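PDB 4OGD: succinate-semialdehyde dehydrogenase from Streptococcus pyogenes MGAS1882, which probably oxidises succinic semialdehyde to succinate with reduction of NADP+, as a member of the aldehyde dehydrogenase family. Local coordinates for residues R255-G260 / S416-L421; S265-I270 / Y358-G363; A348-T351 / P355-Y358. All blocks are in the same frame, centred on the assembly; numbering follows the deposited sequence.

The three contacts gather around the seven-stranded mixed sheet that contains strands 268-272, 345-348, 365-371 and 411-414. Contact 1, the widest in sequence, joins the end of helix 244-256 to the loop after strand 411-414; contacts 2 and 3 fall between its two halves. The centres of contacts 1 and 2 are about 12 Å apart, and R255 couples them by hydrogen bonds to S265 and I361. Contact 3 is centred about 10 Å from the centre of contact 2 and 22 Å from that of contact 1; it shares Y358 with contact 2, and I361 CD1 meets I356 CG2. R255 and the loop 358-363 thus tie the probable active-site region to the outer connection between strands 345-348 and 365-371.

Contact 1: R255-G260 / S416-L421; sequences RLYNAG and SGWTSL
Y257 and W418 carry the whole contact, meeting as an offset edge-to-face aromatic pair. The edge of the indole, on its NE1 and CZ2 side, is turned toward the face of the phenol ring; the planes make 64° and the centroid of the five-membered ring lies 5.8 Å from that of Y257. The tightest point is Y257 CE1 to W418 CZ2, 3.7 Å, with CE1 lying in the plane of the indole at its rim. Farther back, Y257 CD1 is 4.1 Å from W418 NE1. Y257 reaches across with CG anti to the backbone N (chi1 173°). F253 completes the cluster, its ring almost parallel to the indole and steeply inclined to Y257.

Away from this one edge the contact is loose. The two backbones stay well apart, only 78 Å² is buried in total, and Y257 remains partly exposed. Beyond W418, T419 and L421 are also partly exposed and pack instead against Y453 and S112 of the second subunit. The 255-260 side is firmer: N258, A259 and G260 all take positive phi, G260 N bonds Y257 O at 3.0 Å, and a weak bond from R255 NH1 to G260 O spans the turn. N258 ND2 is held by N132 O. The turn leads from a helix toward the segment that in aldehyde dehydrogenases carries the nucleophilic cysteine, and the aromatic pair beside it is consistent with the wall of the substrate tunnel in that family.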
ATOM      1  N   ARG A 255     -13.418 -13.566 -24.134  1.00  8.95           N
ATOM      2  CA  ARG A 255     -12.868 -14.780 -23.528  1.00  9.67           C
ATOM      3  C   ARG A 255     -11.646 -15.357 -24.242  1.00  7.58           C
ATOM      4  O   ARG A 255     -10.832 -16.040 -23.618  1.00  9.93           O
ATOM      5  CB  ARG A 255     -13.943 -15.866 -23.358  1.00  8.41           C
ATOM      6  CG  ARG A 255     -13.491 -17.056 -22.491  1.00  9.35           C
ATOM      7  CD  ARG A 255     -12.902 -16.587 -21.158  1.00  9.49           C
ATOM      8  NE  ARG A 255     -12.593 -17.707 -20.274  1.00  8.61           N
ATOM      9  CZ  ARG A 255     -11.426 -17.893 -19.666  1.00  9.06           C
ATOM     10  NH1 ARG A 255     -10.438 -17.021 -19.832  1.00  8.37           N
ATOM     11  NH2 ARG A 255     -11.246 -18.954 -18.884  1.00 10.72           N
ATOM     12  N   LEU A 256     -11.507 -15.079 -25.539  1.00 10.70           N
ATOM     13  CA  LEU A 256     -10.474 -15.728 -26.341  1.00  9.27           C
ATOM     14  C   LEU A 256      -9.278 -14.855 -26.736  1.00 10.20           C
ATOM     15  O   LEU A 256      -8.296 -15.360 -27.270  1.00  9.72           O
ATOM     16  CB  LEU A 256     -11.092 -16.384 -27.584  1.00 10.57           C
ATOM     17  CG  LEU A 256     -12.149 -17.448 -27.280  1.00 12.13           C
ATOM     18  CD1 LEU A 256     -12.671 -18.028 -28.570  1.00 13.13           C
ATOM     19  CD2 LEU A 256     -11.560 -18.554 -26.429  1.00 11.28           C
ATOM     20  N   TYR A 257      -9.354 -13.559 -26.465  1.00  9.32           N
ATOM     21  CA  TYR A 257      -8.192 -12.693 -26.655  1.00  9.39           C
ATOM     22  C   TYR A 257      -7.042 -13.221 -25.802  1.00 10.26           C
ATOM     23  O   TYR A 257      -7.244 -13.600 -24.637  1.00  8.67           O
ATOM     24  CB  TYR A 257      -8.551 -11.263 -26.263  1.00  9.27           C
ATOM     25  CG  TYR A 257      -7.396 -10.298 -26.256  1.00 10.92           C
ATOM     26  CD1 TYR A 257      -6.663 -10.083 -25.095  1.00 14.41           C
ATOM     27  CD2 TYR A 257      -7.060  -9.578 -27.394  1.00 12.97           C
ATOM     28  CE1 TYR A 257      -5.618  -9.207 -25.066  1.00 16.30           C
ATOM     29  CE2 TYR A 257      -6.000  -8.678 -27.373  1.00 14.14           C
ATOM     30  CZ  TYR A 257      -5.286  -8.506 -26.201  1.00 14.90           C
ATOM     31  OH  TYR A 257      -4.224  -7.635 -26.133  1.00 20.09           O
ATOM     32  N   ASN A 258      -5.848 -13.267 -26.388  1.00  8.94           N
ATOM     33  CA  ASN A 258      -4.655 -13.814 -25.732  1.00  7.80           C
ATOM     34  C   ASN A 258      -4.879 -15.249 -25.257  1.00  9.33           C
ATOM     35  O   ASN A 258      -4.339 -15.671 -24.233  1.00  9.79           O
ATOM     36  CB  ASN A 258      -4.180 -12.902 -24.585  1.00  9.14           C
ATOM     37  CG  ASN A 258      -2.682 -13.025 -24.306  1.00 10.79           C
ATOM     38  OD1 ASN A 258      -1.898 -13.445 -25.161  1.00  9.17           O
ATOM     39  ND2 ASN A 258      -2.275 -12.630 -23.100  1.00  9.19           N
ATOM     40  N   ALA A 259      -5.704 -15.976 -26.017  1.00  8.93           N
ATOM     41  CA  ALA A 259      -6.108 -17.348 -25.707  1.00  7.84           C
ATOM     42  C   ALA A 259      -6.666 -17.502 -24.296  1.00  9.90           C
ATOM     43  O   ALA A 259      -6.550 -18.565 -23.682  1.00 10.28           O
ATOM     44  CB  ALA A 259      -4.943 -18.340 -25.957  1.00  7.71           C
ATOM     45  N   GLY A 260      -7.276 -16.438 -23.786  1.00  9.27           N
ATOM     46  CA  GLY A 260      -7.902 -16.475 -22.473  1.00  8.44           C
ATOM     47  C   GLY A 260      -6.939 -16.265 -21.322  1.00  9.40           C
ATOM     48  O   GLY A 260      -7.348 -16.301 -20.161  1.00  8.66           O
ATOM     49  N   SER A 416     -19.155  -4.334 -22.864  1.00 11.71           N
ATOM     50  CA  SER A 416     -17.845  -4.539 -23.463  1.00 11.24           C
ATOM     51  C   SER A 416     -17.006  -5.435 -22.576  1.00  9.83           C
ATOM     52  O   SER A 416     -17.255  -5.532 -21.374  1.00 10.71           O
ATOM     53  CB  SER A 416     -17.127  -3.199 -23.634  1.00 10.17           C
ATOM     54  OG  SER A 416     -17.074  -2.487 -22.402  1.00 10.74           O
ATOM     55  N   GLY A 417     -16.019  -6.095 -23.171  1.00  8.37           N
ATOM     56  CA  GLY A 417     -15.007  -6.803 -22.410  1.00 11.82           C
ATOM     57  C   GLY A 417     -14.002  -5.809 -21.855  1.00  9.83           C
ATOM     58  O   GLY A 417     -14.192  -4.596 -21.971  1.00  9.29           O
ATOM     59  N   TRP A 418     -12.921  -6.303 -21.271  1.00  9.65           N
ATOM     60  CA  TRP A 418     -11.950  -5.396 -20.658  1.00  9.92           C
ATOM     61  C   TRP A 418     -11.265  -4.506 -21.683  1.00 11.46           C
ATOM     62  O   TRP A 418     -11.178  -4.839 -22.867  1.00 10.21           O
ATOM     63  CB  TRP A 418     -10.884  -6.177 -19.883  1.00  9.71           C
ATOM     64  CG  TRP A 418      -9.838  -6.760 -20.770  1.00 11.22           C
ATOM     65  CD1 TRP A 418      -9.987  -7.820 -21.611  1.00  8.71           C
ATOM     66  CD2 TRP A 418      -8.478  -6.312 -20.922  1.00 11.46           C
ATOM     67  NE1 TRP A 418      -8.809  -8.067 -22.272  1.00 11.42           N
ATOM     68  CE2 TRP A 418      -7.868  -7.157 -21.872  1.00 12.49           C
ATOM     69  CE3 TRP A 418      -7.721  -5.287 -20.344  1.00 12.88           C
ATOM     70  CZ2 TRP A 418      -6.533  -7.010 -22.259  1.00 13.12           C
ATOM     71  CZ3 TRP A 418      -6.392  -5.144 -20.724  1.00 13.19           C
ATOM     72  CH2 TRP A 418      -5.815  -5.998 -21.681  1.00 14.42           C
ATOM     73  N   THR A 419     -10.805  -3.355 -21.219  1.00 10.83           N
ATOM     74  CA  THR A 419      -9.783  -2.625 -21.943  1.00 12.65           C
ATOM     75  C   THR A 419      -8.940  -1.886 -20.935  1.00 11.19           C
ATOM     76  O   THR A 419      -9.281  -1.815 -19.751  1.00 13.93           O
ATOM     77  CB  THR A 419     -10.360  -1.638 -22.940  1.00 16.09           C
ATOM     78  OG1 THR A 419      -9.300  -1.153 -23.772  1.00 17.01           O
ATOM     79  CG2 THR A 419     -10.999  -0.473 -22.213  1.00 15.49           C
ATOM     80  N   SER A 420      -7.828  -1.347 -21.403  1.00  9.45           N
ATOM     81  CA  SER A 420      -6.964  -0.553 -20.555  1.00 10.59           C
ATOM     82  C   SER A 420      -6.498   0.630 -21.379  1.00 11.67           C
ATOM     83  O   SER A 420      -6.222   0.481 -22.571  1.00 12.01           O
ATOM     84  CB  SER A 420      -5.764  -1.387 -20.099  1.00 10.47           C
ATOM     85  OG  SER A 420      -4.852  -0.592 -19.354  1.00  9.95           O
ATOM     86  N   LEU A 421      -6.437   1.801 -20.746  1.00  9.78           N
ATOM     87  CA  LEU A 421      -5.973   3.027 -21.376  1.00  8.02           C
ATOM     88  C   LEU A 421      -5.136   3.741 -20.324  1.00  9.62           C
ATOM     89  O   LEU A 421      -5.339   3.527 -19.124  1.00  9.95           O
ATOM     90  CB  LEU A 421      -7.155   3.898 -21.786  1.00 10.43           C
ATOM     91  CG  LEU A 421      -8.039   3.342 -22.906  1.00 11.06           C
ATOM     92  CD1 LEU A 421      -9.329   4.144 -22.985  1.00 13.88           C
ATOM     93  CD2 LEU A 421      -7.281   3.388 -24.227  1.00 13.15           C
TER

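Contact 2: S265-I270 / Y358-G363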
ATOM      1  N   SER A 265      -9.842 -11.525 -18.289  1.00  6.82           N
ATOM      2  CA  SER A 265     -10.653 -12.280 -19.249  1.00  6.75           C
ATOM      3  C   SER A 265     -12.061 -12.447 -18.676  1.00  8.14           C
ATOM      4  O   SER A 265     -12.249 -12.432 -17.459  1.00  7.79           O
ATOM      5  CB  SER A 265     -10.033 -13.648 -19.527  1.00  8.25           C
ATOM      6  OG  SER A 265     -10.595 -14.236 -20.703  1.00  7.96           O
ATOM      7  N   SER A 266     -13.057 -12.588 -19.544  1.00  7.57           N
ATOM      8  CA  SER A 266     -14.433 -12.735 -19.073  1.00  7.87           C
ATOM      9  C   SER A 266     -14.712 -14.192 -18.718  1.00  9.41           C
ATOM     10  O   SER A 266     -15.315 -14.925 -19.501  1.00  8.84           O
ATOM     11  CB  SER A 266     -15.400 -12.233 -20.144  1.00  7.18           C
ATOM     12  OG  SER A 266     -15.155 -10.854 -20.401  1.00  9.88           O
ATOM     13  N   LYS A 267     -14.279 -14.605 -17.530  1.00  7.94           N
ATOM     14  CA  LYS A 267     -14.181 -16.029 -17.219  1.00  8.00           C
ATOM     15  C   LYS A 267     -15.479 -16.663 -16.740  1.00  7.91           C
ATOM     16  O   LYS A 267     -15.694 -17.856 -16.943  1.00 10.09           O
ATOM     17  CB  LYS A 267     -13.052 -16.293 -16.215  1.00  7.53           C
ATOM     18  CG  LYS A 267     -11.714 -15.760 -16.678  1.00  6.78           C
ATOM     19  CD  LYS A 267     -10.556 -16.468 -15.988  1.00  7.77           C
ATOM     20  CE  LYS A 267      -9.200 -15.907 -16.461  1.00  7.74           C
ATOM     21  NZ  LYS A 267      -8.768 -14.703 -15.658  1.00  8.76           N
ATOM     22  N   ARG A 268     -16.335 -15.879 -16.098  1.00  7.65           N
ATOM     23  CA  ARG A 268     -17.628 -16.408 -15.644  1.00  7.35           C
ATOM     24  C   ARG A 268     -18.758 -15.632 -16.290  1.00  8.70           C
ATOM     25  O   ARG A 268     -19.052 -14.509 -15.891  1.00  9.11           O
ATOM     26  CB  ARG A 268     -17.764 -16.333 -14.111  1.00  8.19           C
ATOM     27  CG  ARG A 268     -16.736 -17.150 -13.323  1.00  8.30           C
ATOM     28  CD  ARG A 268     -16.986 -17.039 -11.806  1.00  8.24           C
ATOM     29  NE  ARG A 268     -16.717 -15.678 -11.346  1.00  6.64           N
ATOM     30  CZ  ARG A 268     -17.419 -15.042 -10.416  1.00  9.08           C
ATOM     31  NH1 ARG A 268     -18.445 -15.637  -9.814  1.00  9.16           N
ATOM     32  NH2 ARG A 268     -17.096 -13.800 -10.093  1.00  6.75           N
ATOM     33  N   PHE A 269     -19.397 -16.231 -17.288  1.00  7.77           N
ATOM     34  CA  PHE A 269     -20.575 -15.622 -17.869  1.00  9.15           C
ATOM     35  C   PHE A 269     -21.758 -15.937 -16.981  1.00  9.19           C
ATOM     36  O   PHE A 269     -22.031 -17.100 -16.707  1.00 10.74           O
ATOM     37  CB  PHE A 269     -20.819 -16.164 -19.276  1.00  8.28           C
ATOM     38  CG  PHE A 269     -19.814 -15.686 -20.286  1.00  9.61           C
ATOM     39  CD1 PHE A 269     -19.844 -14.373 -20.742  1.00  8.86           C
ATOM     40  CD2 PHE A 269     -18.838 -16.545 -20.778  1.00  9.64           C
ATOM     41  CE1 PHE A 269     -18.921 -13.921 -21.684  1.00  9.22           C
ATOM     42  CE2 PHE A 269     -17.899 -16.092 -21.723  1.00  9.42           C
ATOM     43  CZ  PHE A 269     -17.948 -14.781 -22.172  1.00  9.33           C
ATOM     44  N   ILE A 270     -22.445 -14.906 -16.512  1.00  8.50           N
ATOM     45  CA  ILE A 270     -23.592 -15.109 -15.639  1.00  8.85           C
ATOM     46  C   ILE A 270     -24.857 -14.735 -16.410  1.00  9.06           C
ATOM     47  O   ILE A 270     -25.010 -13.595 -16.842  1.00  9.98           O
ATOM     48  CB  ILE A 270     -23.427 -14.291 -14.354  1.00  7.58           C
ATOM     49  CG1 ILE A 270     -22.157 -14.751 -13.622  1.00  8.75           C
ATOM     50  CG2 ILE A 270     -24.628 -14.460 -13.447  1.00 10.10           C
ATOM     51  CD1 ILE A 270     -21.910 -14.018 -12.313  1.00 11.62           C
ATOM     52  N   TYR A 358     -14.814 -21.951  -8.317  1.00 10.47           N
ATOM     53  CA  TYR A 358     -14.094 -20.845  -7.691  1.00  9.81           C
ATOM     54  C   TYR A 358     -12.666 -20.649  -8.203  1.00 10.68           C
ATOM     55  O   TYR A 358     -11.931 -19.829  -7.656  1.00 11.69           O
ATOM     56  CB  TYR A 358     -14.047 -21.035  -6.166  1.00 10.38           C
ATOM     57  CG  TYR A 358     -15.402 -20.972  -5.499  1.00  9.38           C
ATOM     58  CD1 TYR A 358     -16.060 -19.760  -5.339  1.00 10.42           C
ATOM     59  CD2 TYR A 358     -16.020 -22.124  -5.022  1.00 11.82           C
ATOM     60  CE1 TYR A 358     -17.303 -19.698  -4.728  1.00 10.63           C
ATOM     61  CE2 TYR A 358     -17.258 -22.071  -4.413  1.00 11.01           C
ATOM     62  CZ  TYR A 358     -17.889 -20.856  -4.261  1.00 10.37           C
ATOM     63  OH  TYR A 358     -19.123 -20.800  -3.659  1.00 13.54           O
ATOM     64  N   GLN A 359     -12.267 -21.386  -9.240  1.00  9.77           N
ATOM     65  CA  GLN A 359     -10.887 -21.316  -9.740  1.00  9.84           C
ATOM     66  C   GLN A 359     -10.770 -20.532 -11.031  1.00 10.61           C
ATOM     67  O   GLN A 359     -11.618 -20.653 -11.910  1.00 13.67           O
ATOM     68  CB  GLN A 359     -10.334 -22.718 -10.000  1.00 14.00           C
ATOM     69  CG  GLN A 359     -10.028 -23.519  -8.760  1.00 14.92           C
ATOM     70  CD  GLN A 359      -9.221 -24.770  -9.060  1.00 18.28           C
ATOM     71  OE1 GLN A 359      -8.518 -24.855 -10.078  1.00 18.37           O
ATOM     72  NE2 GLN A 359      -9.318 -25.752  -8.174  1.00 19.16           N
ATOM     73  N   GLU A 360      -9.699 -19.753 -11.158  1.00 11.01           N
ATOM     74  CA  GLU A 360      -9.391 -19.072 -12.415  1.00 10.88           C
ATOM     75  C   GLU A 360      -8.765 -20.047 -13.404  1.00  9.77           C
ATOM     76  O   GLU A 360      -7.771 -20.704 -13.085  1.00 10.16           O
ATOM     77  CB  GLU A 360      -8.415 -17.918 -12.155  1.00  9.98           C
ATOM     78  CG  GLU A 360      -7.883 -17.262 -13.420  1.00 10.23           C
ATOM     79  CD  GLU A 360      -6.883 -16.161 -13.127  1.00 12.05           C
ATOM     80  OE1 GLU A 360      -6.088 -16.321 -12.178  1.00 12.81           O
ATOM     81  OE2 GLU A 360      -6.900 -15.132 -13.840  1.00  9.68           O
ATOM     82  N   ILE A 361      -9.348 -20.145 -14.600  1.00  9.88           N
ATOM     83  CA  ILE A 361      -8.766 -20.937 -15.683  1.00 10.02           C
ATOM     84  C   ILE A 361      -8.085 -20.004 -16.684  1.00  9.53           C
ATOM     85  O   ILE A 361      -8.749 -19.211 -17.366  1.00  9.52           O
ATOM     86  CB  ILE A 361      -9.827 -21.775 -16.417  1.00  9.22           C
ATOM     87  CG1 ILE A 361     -10.547 -22.719 -15.452  1.00 11.62           C
ATOM     88  CG2 ILE A 361      -9.166 -22.600 -17.519  1.00  9.98           C
ATOM     89  CD1 ILE A 361     -11.631 -23.555 -16.123  1.00 11.77           C
ATOM     90  N   PHE A 362      -6.762 -20.100 -16.759  1.00  8.59           N
ATOM     91  CA  PHE A 362      -5.963 -19.195 -17.589  1.00  8.32           C
ATOM     92  C   PHE A 362      -5.794 -19.776 -18.993  1.00 10.24           C
ATOM     93  O   PHE A 362      -4.677 -20.059 -19.447  1.00 11.30           O
ATOM     94  CB  PHE A 362      -4.601 -18.949 -16.920  1.00  9.25           C
ATOM     95  CG  PHE A 362      -4.170 -17.502 -16.900  1.00  9.98           C
ATOM     96  CD1 PHE A 362      -2.996 -17.104 -17.526  1.00 10.00           C
ATOM     97  CD2 PHE A 362      -4.929 -16.547 -16.234  1.00  9.68           C
ATOM     98  CE1 PHE A 362      -2.578 -15.761 -17.493  1.00 13.80           C
ATOM     99  CE2 PHE A 362      -4.532 -15.213 -16.194  1.00 11.00           C
ATOM    100  CZ  PHE A 362      -3.354 -14.818 -16.830  1.00 13.06           C
ATOM    101  N   GLY A 363      -6.921 -19.949 -19.671  1.00 10.11           N
ATOM    102  CA  GLY A 363      -6.943 -20.497 -21.017  1.00 10.24           C
ATOM    103  C   GLY A 363      -8.299 -20.274 -21.645  1.00 10.27           C
ATOM    104  O   GLY A 363      -9.150 -19.599 -21.070  1.00  9.51           O
TER
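K267 NZ and E360 OE2 form a salt bridge of 2.6 Å; the N-H bond within it arrives at the anti lone pair of OE2, away from OE1. The glutamate opens the E-I-F-G-P sequence well known in aldehyde dehydrogenases, whose glutamate in relatives binds the nicotinamide ribose of the cofactor; here it faces the residue just ahead of strand 268-272. Each partner has further bonds: NZ also donates to the carbonyls of V262 and G232, and OE2 also accepts from G232 N. The ammonium group of a buried lysine is thus gripped by three oxygens, while the shared G232 ties both ends of the bridge to one loop.

E360 brings its carboxylate over on an extended chain, with CG anti to the backbone N (chi1 172°). The lysine is straight up to CE and then bends at its last torsion (chi4 87°), turning NZ toward OE2. Its methylenes pack on the opposing chain: CD is 3.8 Å from E360 CG. This lysine chain also runs beside the I361 carbonyl, with K267 CE 3.5 Å from I361 O, an oxygen that accepts a hydrogen bond from R255 NH2. At the outer margin F362, the centre of an inverse gamma turn, brings its ring obliquely to the lysine, F362 CD2 lying 4.3 Å from K267 NZ.

Contact 3: A348-T351 / P355-Y358; sequences AGLT and PIYY
Chain 348-351 leaves strand 345-348 through G349, which has positive phi, and draws level with the 3-10 turn 355-357 where the CA atoms of L350 and Y357 are 5.5 Å apart; a bond of 3.2 Å from Y358 N to P355 O closes that turn. L350 touches both I356 and Y357, with different parts of its side chain. Its CB lies 3.8 Å from Y357 CD2, while its CD2 methyl reaches I356, 3.9 Å from CB and nearly as close to CG2. The rotation that sets CG of L350 beside its own backbone N (chi1 -68°) carries this methyl to I356.

Y357 is bordered by backbone as much as by side chains. L350 O lies near the ring plane at the CD2-CE2 edge, 3.4 Å from CD2, and T351 O approaches obliquely, 3.3 Å from Y357 CB. Y357 CD1 stands 3.3 Å above the plane of the Y358 ring, over its centre. Y369 meets Y357 edge-to-face, and its hydroxyl is hydrogen-bonded to Y357 O, fixing the turn to strand 365-371. I356 instead covers L320 and A321 of helix 308-323. T351 directs its CB away from the turn, and its OG1 is hydrogen-bonded to D353 OD2.

L350 therefore joins the turn to the sheet, since it also touches E367 and Y369 of strand 365-371, with T351 at the exposed margin. Strands 345-348 and 365-371 are parallel neighbours, and both segments belong to the crossover between them, in which a 3-10 turn and loop occupy the place of the usual helix.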
ATOM      1  N   ALA A 348     -20.429 -25.830 -18.356  1.00 14.43           N
ATOM      2  CA  ALA A 348     -21.538 -25.268 -17.602  1.00 13.62           C
ATOM      3  C   ALA A 348     -21.854 -26.218 -16.454  1.00 11.06           C
ATOM      4  O   ALA A 348     -21.119 -27.179 -16.221  1.00 13.22           O
ATOM      5  CB  ALA A 348     -22.752 -25.069 -18.505  1.00 13.07           C
ATOM      6  N   GLY A 349     -22.931 -25.947 -15.727  1.00 15.26           N
ATOM      7  CA  GLY A 349     -23.323 -26.799 -14.617  1.00 15.42           C
ATOM      8  C   GLY A 349     -22.321 -26.905 -13.476  1.00 14.61           C
ATOM      9  O   GLY A 349     -22.228 -27.949 -12.828  1.00 15.06           O
ATOM     10  N   LEU A 350     -21.565 -25.838 -13.225  1.00 14.63           N
ATOM     11  CA  LEU A 350     -20.685 -25.814 -12.066  1.00 11.86           C
ATOM     12  C   LEU A 350     -21.505 -25.582 -10.798  1.00 12.53           C
ATOM     13  O   LEU A 350     -22.275 -24.626 -10.717  1.00 13.93           O
ATOM     14  CB  LEU A 350     -19.623 -24.716 -12.207  1.00 12.00           C
ATOM     15  CG  LEU A 350     -18.567 -24.919 -13.302  1.00 13.75           C
ATOM     16  CD1 LEU A 350     -17.876 -23.600 -13.630  1.00 14.09           C
ATOM     17  CD2 LEU A 350     -17.532 -25.957 -12.889  1.00 14.01           C
ATOM     18  N   THR A 351     -21.338 -26.464  -9.818  1.00 13.07           N
ATOM     19  CA  THR A 351     -21.935 -26.274  -8.502  1.00 14.66           C
ATOM     20  C   THR A 351     -20.849 -25.868  -7.512  1.00 14.43           C
ATOM     21  O   THR A 351     -19.656 -25.984  -7.802  1.00 12.95           O
ATOM     22  CB  THR A 351     -22.652 -27.557  -8.013  1.00 16.82           C
ATOM     23  OG1 THR A 351     -21.702 -28.622  -7.883  1.00 16.57           O
ATOM     24  CG2 THR A 351     -23.720 -27.968  -9.001  1.00 14.34           C
ATOM     25  N   PRO A 355     -14.636 -27.730  -7.490  1.00 14.93           N
ATOM     26  CA  PRO A 355     -13.513 -26.812  -7.259  1.00 13.55           C
ATOM     27  C   PRO A 355     -13.418 -25.717  -8.320  1.00 13.51           C
ATOM     28  O   PRO A 355     -13.061 -24.581  -7.999  1.00 12.37           O
ATOM     29  CB  PRO A 355     -12.294 -27.730  -7.351  1.00 19.11           C
ATOM     30  CG  PRO A 355     -12.810 -29.067  -6.955  1.00 20.72           C
ATOM     31  CD  PRO A 355     -14.209 -29.140  -7.496  1.00 17.25           C
ATOM     32  N   ILE A 356     -13.755 -26.054  -9.561  1.00 13.14           N
ATOM     33  CA  ILE A 356     -13.643 -25.106 -10.669  1.00 11.10           C
ATOM     34  C   ILE A 356     -14.653 -23.936 -10.561  1.00 11.79           C
ATOM     35  O   ILE A 356     -14.450 -22.872 -11.150  1.00 12.39           O
ATOM     36  CB  ILE A 356     -13.687 -25.858 -12.036  1.00 10.48           C
ATOM     37  CG1 ILE A 356     -12.478 -26.797 -12.147  1.00 13.87           C
ATOM     38  CG2 ILE A 356     -13.702 -24.901 -13.221  1.00 13.28           C
ATOM     39  CD1 ILE A 356     -11.120 -26.083 -12.024  1.00 12.59           C
ATOM     40  N   TYR A 357     -15.713 -24.106  -9.767  1.00 11.58           N
ATOM     41  CA  TYR A 357     -16.655 -23.014  -9.498  1.00 11.44           C
ATOM     42  C   TYR A 357     -15.921 -21.759  -9.032  1.00 11.25           C
ATOM     43  O   TYR A 357     -16.336 -20.642  -9.341  1.00 10.81           O
ATOM     44  CB  TYR A 357     -17.664 -23.440  -8.419  1.00 11.27           C
ATOM     45  CG  TYR A 357     -18.884 -22.543  -8.268  1.00 12.12           C
ATOM     46  CD1 TYR A 357     -18.846 -21.400  -7.473  1.00 12.59           C
ATOM     47  CD2 TYR A 357     -20.081 -22.862  -8.893  1.00 10.99           C
ATOM     48  CE1 TYR A 357     -19.970 -20.591  -7.321  1.00 12.11           C
ATOM     49  CE2 TYR A 357     -21.207 -22.064  -8.746  1.00 11.27           C
ATOM     50  CZ  TYR A 357     -21.144 -20.929  -7.963  1.00 11.57           C
ATOM     51  OH  TYR A 357     -22.284 -20.151  -7.833  1.00 11.23           O
ATOM     52  N   TYR A 358     -14.814 -21.951  -8.317  1.00 10.47           N
ATOM     53  CA  TYR A 358     -14.094 -20.845  -7.691  1.00  9.81           C
ATOM     54  C   TYR A 358     -12.666 -20.649  -8.203  1.00 10.68           C
ATOM     55  O   TYR A 358     -11.931 -19.829  -7.656  1.00 11.69           O
ATOM     56  CB  TYR A 358     -14.047 -21.035  -6.166  1.00 10.38           C
ATOM     57  CG  TYR A 358     -15.402 -20.972  -5.499  1.00  9.38           C
ATOM     58  CD1 TYR A 358     -16.060 -19.760  -5.339  1.00 10.42           C
ATOM     59  CD2 TYR A 358     -16.020 -22.124  -5.022  1.00 11.82           C
ATOM     60  CE1 TYR A 358     -17.303 -19.698  -4.728  1.00 10.63           C
ATOM     61  CE2 TYR A 358     -17.258 -22.071  -4.413  1.00 11.01           C
ATOM     62  CZ  TYR A 358     -17.889 -20.856  -4.261  1.00 10.37           C
ATOM     63  OH  TYR A 358     -19.123 -20.800  -3.659  1.00 13.54           O
TER